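Local coordinates for protein succinate dehydrogenase (Membrane anchor subunit) (Mycolicibacterium smegmatis, PDB 7D6V) that forms the membrane anchor of a mycobacterial succinate dehydrogenase, holding a Rieske-type [2Fe-2S] cluster within the membrane and probably passing electrons from succinate oxidation to quinone, at residues His155-Asn169 with Leu199-Val212. Residues are numbered along the deposited sequence; the frame is centred on the assembly and turned at random.
Sequences HRYFFYAAVLISLVN and LWVYTLSCHSCRHV. With FES (Fe2/s2 (inorganic) cluster), chain J.
With CG of His-155 trans to the backbone N (chi1 -178°) and SG of Cys-206 extended likewise (chi1 158°), helix 155-169 and the turn before helix 207-212 bring their ligands to one iron of the [2Fe-2S] cluster. The imidazole meets that iron edge-on, in the ring plane, and NE2 of His-155 stands 2.5 Å from FE2, the same distance as SG of Cys-206. On the far side of the ring, ND1 of His-155 is hydrogen-bonded to Thr-113 OG1, a second-shell bond that fixes the rotation of the imidazole. Beside the site, the Phe-159 ring turns its rim toward the end of helix 199-204, CE1 lying 3.3 Å from Thr-203 O near the ring plane, while CB of Cys-209 comes within 3.5 Å of CZ of Phe-159.

The example illustrates how a metal site can be built where a helix breaks: helices 155-169 and 199-204 run antiparallel, but at Ser-205 the chain leaves the helix and helix 207-212 passes almost at right angles to its partner. Cysteine and histidine ligands together make the cluster Rieske-like, yet this iron takes one of each, whereas a classical Rieske centre gives both histidines to the same iron. Cys-114 and His-240 also belong to the cluster pocket.

Along the antiparallel pair, Thr-203 is a knob in the hole formed by Phe-159, Ala-162, Val-163 and Ser-166. Its OG1 donates to Leu-199 O at 2.7 Å; Ser-166 OG similarly bonds Ala-162 O. CB of Ser-166 lies over the six-membered ring of Trp-200, a CH-pi contact 3.5 Å from the centroid. At the other end, ND1 of His-211 lies over one face of the Arg-156 guanidinium, the planes 36° apart and NH2 of Arg-156 3.8 Å from CE1 of His-211; Arg-156 also forms salt bridges with Asp-233, Asp-237 and Glu-229 of the iron-sulfur subunit.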
# COMPACT_ATOMS: atom_id res chain seq x y z
N HIS C 155 -10.94 -23.17 -24.36
CA HIS C 155 -12.28 -22.76 -23.97
C HIS C 155 -12.91 -21.80 -24.97
O HIS C 155 -14.14 -21.79 -25.12
CB HIS C 155 -12.25 -22.14 -22.58
CG HIS C 155 -13.59 -21.73 -22.07
ND1 HIS C 155 -14.66 -22.59 -22.03
CD2 HIS C 155 -14.04 -20.54 -21.60
CE1 HIS C 155 -15.71 -21.95 -21.54
NE2 HIS C 155 -15.36 -20.71 -21.27
N ARG C 156 -12.11 -20.99 -25.66
CA ARG C 156 -12.66 -20.02 -26.60
C ARG C 156 -13.38 -20.69 -27.77
O ARG C 156 -14.33 -20.13 -28.32
CB ARG C 156 -11.56 -19.09 -27.11
CG ARG C 156 -10.38 -19.81 -27.74
CD ARG C 156 -9.27 -18.84 -28.09
NE ARG C 156 -8.59 -18.35 -26.90
CZ ARG C 156 -7.47 -17.64 -26.92
NH1 ARG C 156 -6.90 -17.34 -28.08
NH2 ARG C 156 -6.92 -17.23 -25.79
N TYR C 157 -12.96 -21.89 -28.15
CA TYR C 157 -13.63 -22.58 -29.24
C TYR C 157 -14.98 -23.11 -28.81
O TYR C 157 -15.96 -23.05 -29.57
CB TYR C 157 -12.73 -23.70 -29.77
CG TYR C 157 -11.53 -23.15 -30.49
CD1 TYR C 157 -11.51 -23.05 -31.87
CD2 TYR C 157 -10.43 -22.71 -29.78
CE1 TYR C 157 -10.41 -22.54 -32.52
CE2 TYR C 157 -9.33 -22.19 -30.42
CZ TYR C 157 -9.33 -22.11 -31.79
OH TYR C 157 -8.23 -21.59 -32.43
N PHE C 158 -15.08 -23.60 -27.58
CA PHE C 158 -16.38 -23.94 -27.03
C PHE C 158 -17.23 -22.70 -26.83
O PHE C 158 -18.46 -22.77 -26.88
CB PHE C 158 -16.22 -24.72 -25.73
CG PHE C 158 -15.50 -26.02 -25.90
CD1 PHE C 158 -16.01 -26.99 -26.74
CD2 PHE C 158 -14.31 -26.27 -25.25
CE1 PHE C 158 -15.35 -28.19 -26.92
CE2 PHE C 158 -13.65 -27.46 -25.42
CZ PHE C 158 -14.17 -28.42 -26.25
N PHE C 159 -16.60 -21.54 -26.63
CA PHE C 159 -17.33 -20.28 -26.60
C PHE C 159 -17.94 -19.96 -27.96
O PHE C 159 -19.10 -19.53 -28.04
CB PHE C 159 -16.41 -19.16 -26.12
CG PHE C 159 -16.93 -17.78 -26.42
CD1 PHE C 159 -18.00 -17.27 -25.73
CD2 PHE C 159 -16.32 -17.00 -27.39
CE1 PHE C 159 -18.47 -16.01 -26.00
CE2 PHE C 159 -16.79 -15.74 -27.66
CZ PHE C 159 -17.86 -15.24 -26.97
N TYR C 160 -17.18 -20.16 -29.04
CA TYR C 160 -17.74 -19.97 -30.38
C TYR C 160 -18.90 -20.94 -30.63
O TYR C 160 -19.95 -20.55 -31.16
CB TYR C 160 -16.66 -20.16 -31.44
CG TYR C 160 -15.39 -19.38 -31.20
CD1 TYR C 160 -15.42 -18.11 -30.67
CD2 TYR C 160 -14.15 -19.92 -31.53
CE1 TYR C 160 -14.26 -17.39 -30.45
CE2 TYR C 160 -12.99 -19.22 -31.31
CZ TYR C 160 -13.05 -17.95 -30.78
OH TYR C 160 -11.89 -17.24 -30.57
N ALA C 161 -18.72 -22.20 -30.25
CA ALA C 161 -19.79 -23.18 -30.40
C ALA C 161 -21.01 -22.78 -29.59
O ALA C 161 -22.15 -22.96 -30.04
CB ALA C 161 -19.29 -24.57 -29.98
N ALA C 162 -20.80 -22.24 -28.39
CA ALA C 162 -21.91 -21.79 -27.56
C ALA C 162 -22.62 -20.60 -28.18
O ALA C 162 -23.84 -20.47 -28.03
CB ALA C 162 -21.41 -21.44 -26.17
N VAL C 163 -21.89 -19.73 -28.88
CA VAL C 163 -22.54 -18.64 -29.61
C VAL C 163 -23.46 -19.21 -30.68
O VAL C 163 -24.61 -18.76 -30.84
CB VAL C 163 -21.49 -17.69 -30.21
CG1 VAL C 163 -22.15 -16.66 -31.10
CG2 VAL C 163 -20.71 -17.00 -29.10
N LEU C 164 -22.99 -20.21 -31.42
CA LEU C 164 -23.84 -20.81 -32.45
C LEU C 164 -25.07 -21.48 -31.84
O LEU C 164 -26.19 -21.34 -32.35
CB LEU C 164 -23.04 -21.82 -33.27
CG LEU C 164 -21.78 -21.29 -33.96
CD1 LEU C 164 -21.24 -22.32 -34.93
CD2 LEU C 164 -22.07 -19.98 -34.67
N ILE C 165 -24.89 -22.20 -30.73
CA ILE C 165 -26.01 -22.88 -30.09
C ILE C 165 -26.99 -21.87 -29.50
O ILE C 165 -28.20 -22.11 -29.49
CB ILE C 165 -25.49 -23.87 -29.03
CG1 ILE C 165 -24.61 -24.93 -29.69
CG2 ILE C 165 -26.64 -24.53 -28.29
CD1 ILE C 165 -23.85 -25.79 -28.71
N SER C 166 -26.49 -20.74 -29.00
CA SER C 166 -27.38 -19.67 -28.54
C SER C 166 -28.19 -19.10 -29.69
O SER C 166 -29.37 -18.76 -29.52
CB SER C 166 -26.56 -18.57 -27.87
OG SER C 166 -26.18 -18.94 -26.56
N LEU C 167 -27.59 -18.98 -30.88
CA LEU C 167 -28.37 -18.56 -32.04
C LEU C 167 -29.47 -19.57 -32.37
O LEU C 167 -30.59 -19.20 -32.71
CB LEU C 167 -27.45 -18.35 -33.24
CG LEU C 167 -26.57 -17.11 -33.15
CD1 LEU C 167 -25.50 -17.13 -34.23
CD2 LEU C 167 -27.41 -15.85 -33.26
N VAL C 168 -29.15 -20.86 -32.27
CA VAL C 168 -30.15 -21.89 -32.53
C VAL C 168 -31.30 -21.80 -31.52
O VAL C 168 -32.48 -21.88 -31.89
CB VAL C 168 -29.50 -23.29 -32.52
CG1 VAL C 168 -30.55 -24.37 -32.35
CG2 VAL C 168 -28.71 -23.50 -33.80
N ASN C 169 -30.97 -21.61 -30.25
CA ASN C 169 -31.99 -21.46 -29.22
C ASN C 169 -32.82 -20.20 -29.42
O ASN C 169 -34.01 -20.18 -29.12
CB ASN C 169 -31.36 -21.47 -27.84
CG ASN C 169 -30.81 -22.83 -27.46
OD1 ASN C 169 -31.24 -23.85 -27.99
ND2 ASN C 169 -29.85 -22.84 -26.54
N LEU C 199 -29.38 -16.97 -21.05
CA LEU C 199 -28.29 -17.72 -21.67
C LEU C 199 -27.39 -16.80 -22.47
O LEU C 199 -26.16 -16.96 -22.46
CB LEU C 199 -28.86 -18.82 -22.57
CG LEU C 199 -29.40 -20.07 -21.87
CD1 LEU C 199 -29.96 -21.03 -22.90
CD2 LEU C 199 -28.31 -20.73 -21.05
N TRP C 200 -27.97 -15.84 -23.19
CA TRP C 200 -27.16 -14.87 -23.91
C TRP C 200 -26.31 -14.04 -22.96
O TRP C 200 -25.14 -13.76 -23.24
CB TRP C 200 -28.04 -13.96 -24.75
CG TRP C 200 -28.28 -14.45 -26.14
CD1 TRP C 200 -29.49 -14.71 -26.71
CD2 TRP C 200 -27.30 -14.72 -27.14
NE1 TRP C 200 -29.32 -15.13 -28.00
CE2 TRP C 200 -27.98 -15.15 -28.29
CE3 TRP C 200 -25.90 -14.65 -27.17
CZ2 TRP C 200 -27.32 -15.50 -29.46
CZ3 TRP C 200 -25.25 -15.00 -28.33
CH2 TRP C 200 -25.96 -15.43 -29.46
N VAL C 201 -26.88 -13.64 -21.82
CA VAL C 201 -26.12 -12.87 -20.84
C VAL C 201 -24.94 -13.68 -20.32
O VAL C 201 -23.81 -13.18 -20.23
CB VAL C 201 -27.04 -12.41 -19.69
CG1 VAL C 201 -26.23 -11.74 -18.60
CG2 VAL C 201 -28.10 -11.46 -20.21
N TYR C 202 -25.19 -14.95 -19.99
CA TYR C 202 -24.11 -15.80 -19.50
C TYR C 202 -23.03 -16.02 -20.55
O TYR C 202 -21.84 -16.00 -20.24
CB TYR C 202 -24.68 -17.14 -19.04
CG TYR C 202 -23.62 -18.17 -18.74
CD1 TYR C 202 -22.73 -18.00 -17.69
CD2 TYR C 202 -23.50 -19.31 -19.52
CE1 TYR C 202 -21.76 -18.94 -17.41
CE2 TYR C 202 -22.53 -20.25 -19.25
CZ TYR C 202 -21.67 -20.06 -18.20
OH TYR C 202 -20.70 -21.00 -17.93
N THR C 203 -23.44 -16.23 -21.80
CA THR C 203 -22.47 -16.43 -22.88
C THR C 203 -21.64 -15.17 -23.13
O THR C 203 -20.44 -15.26 -23.41
CB THR C 203 -23.19 -16.87 -24.15
OG1 THR C 203 -24.06 -17.96 -23.84
CG2 THR C 203 -22.19 -17.32 -25.20
N LEU C 204 -22.26 -14.00 -23.03
CA LEU C 204 -21.55 -12.76 -23.30
C LEU C 204 -20.76 -12.25 -22.11
O LEU C 204 -19.94 -11.34 -22.28
CB LEU C 204 -22.52 -11.68 -23.77
CG LEU C 204 -23.20 -11.93 -25.11
CD1 LEU C 204 -24.02 -10.72 -25.53
CD2 LEU C 204 -22.18 -12.28 -26.17
N SER C 205 -20.97 -12.80 -20.92
CA SER C 205 -20.13 -12.47 -19.77
C SER C 205 -18.92 -13.38 -19.65
O SER C 205 -18.21 -13.33 -18.64
CB SER C 205 -20.96 -12.51 -18.48
OG SER C 205 -21.33 -13.83 -18.15
N CYS C 206 -18.69 -14.22 -20.65
CA CYS C 206 -17.56 -15.16 -20.63
C CYS C 206 -16.20 -14.46 -20.61
O CYS C 206 -16.02 -13.41 -21.22
CB CYS C 206 -17.64 -16.12 -21.82
SG CYS C 206 -16.06 -16.87 -22.28
N HIS C 207 -15.25 -15.06 -19.90
CA HIS C 207 -13.90 -14.51 -19.81
C HIS C 207 -13.19 -14.54 -21.15
O HIS C 207 -12.36 -13.66 -21.43
CB HIS C 207 -13.08 -15.28 -18.77
CG HIS C 207 -13.28 -14.80 -17.37
ND1 HIS C 207 -14.05 -15.48 -16.45
CD2 HIS C 207 -12.80 -13.71 -16.72
CE1 HIS C 207 -14.04 -14.83 -15.30
NE2 HIS C 207 -13.29 -13.75 -15.44
N SER C 208 -13.47 -15.54 -21.99
CA SER C 208 -12.90 -15.56 -23.33
C SER C 208 -13.52 -14.50 -24.22
O SER C 208 -12.84 -13.95 -25.09
CB SER C 208 -13.07 -16.94 -23.95
OG SER C 208 -12.28 -17.91 -23.29
N CYS C 209 -14.81 -14.20 -24.03
CA CYS C 209 -15.43 -13.10 -24.76
C CYS C 209 -14.78 -11.77 -24.40
O CYS C 209 -14.55 -10.93 -25.27
CB CYS C 209 -16.93 -13.06 -24.46
SG CYS C 209 -17.82 -11.74 -25.30
N ARG C 210 -14.48 -11.57 -23.12
CA ARG C 210 -13.81 -10.35 -22.69
C ARG C 210 -12.45 -10.20 -23.36
O ARG C 210 -12.08 -9.10 -23.78
CB ARG C 210 -13.66 -10.36 -21.17
CG ARG C 210 -13.31 -9.02 -20.55
CD ARG C 210 -13.01 -9.18 -19.08
NE ARG C 210 -12.63 -7.93 -18.45
CZ ARG C 210 -11.96 -7.84 -17.31
NH1 ARG C 210 -11.58 -8.95 -16.68
NH2 ARG C 210 -11.66 -6.66 -16.81
N HIS C 211 -11.71 -11.29 -23.46
CA HIS C 211 -10.41 -11.26 -24.12
C HIS C 211 -10.54 -11.00 -25.61
O HIS C 211 -9.80 -10.19 -26.18
CB HIS C 211 -9.68 -12.58 -23.85
CG HIS C 211 -8.39 -12.71 -24.59
ND1 HIS C 211 -8.25 -13.51 -25.70
CD2 HIS C 211 -7.17 -12.17 -24.36
CE1 HIS C 211 -7.01 -13.45 -26.13
NE2 HIS C 211 -6.33 -12.64 -25.34
N VAL C 212 -11.49 -11.68 -26.27
CA VAL C 212 -11.60 -11.60 -27.72
C VAL C 212 -12.10 -10.22 -28.15
O VAL C 212 -11.63 -9.67 -29.15
CB VAL C 212 -12.51 -12.73 -28.24
CG1 VAL C 212 -12.97 -12.44 -29.65
CG2 VAL C 212 -11.77 -14.05 -28.20
FE1 FES J . -17.16 -18.99 -17.99
FE2 FES J . -16.52 -18.57 -20.57
S1 FES J . -15.25 -18.25 -18.80
S2 FES J . -18.44 -19.24 -19.76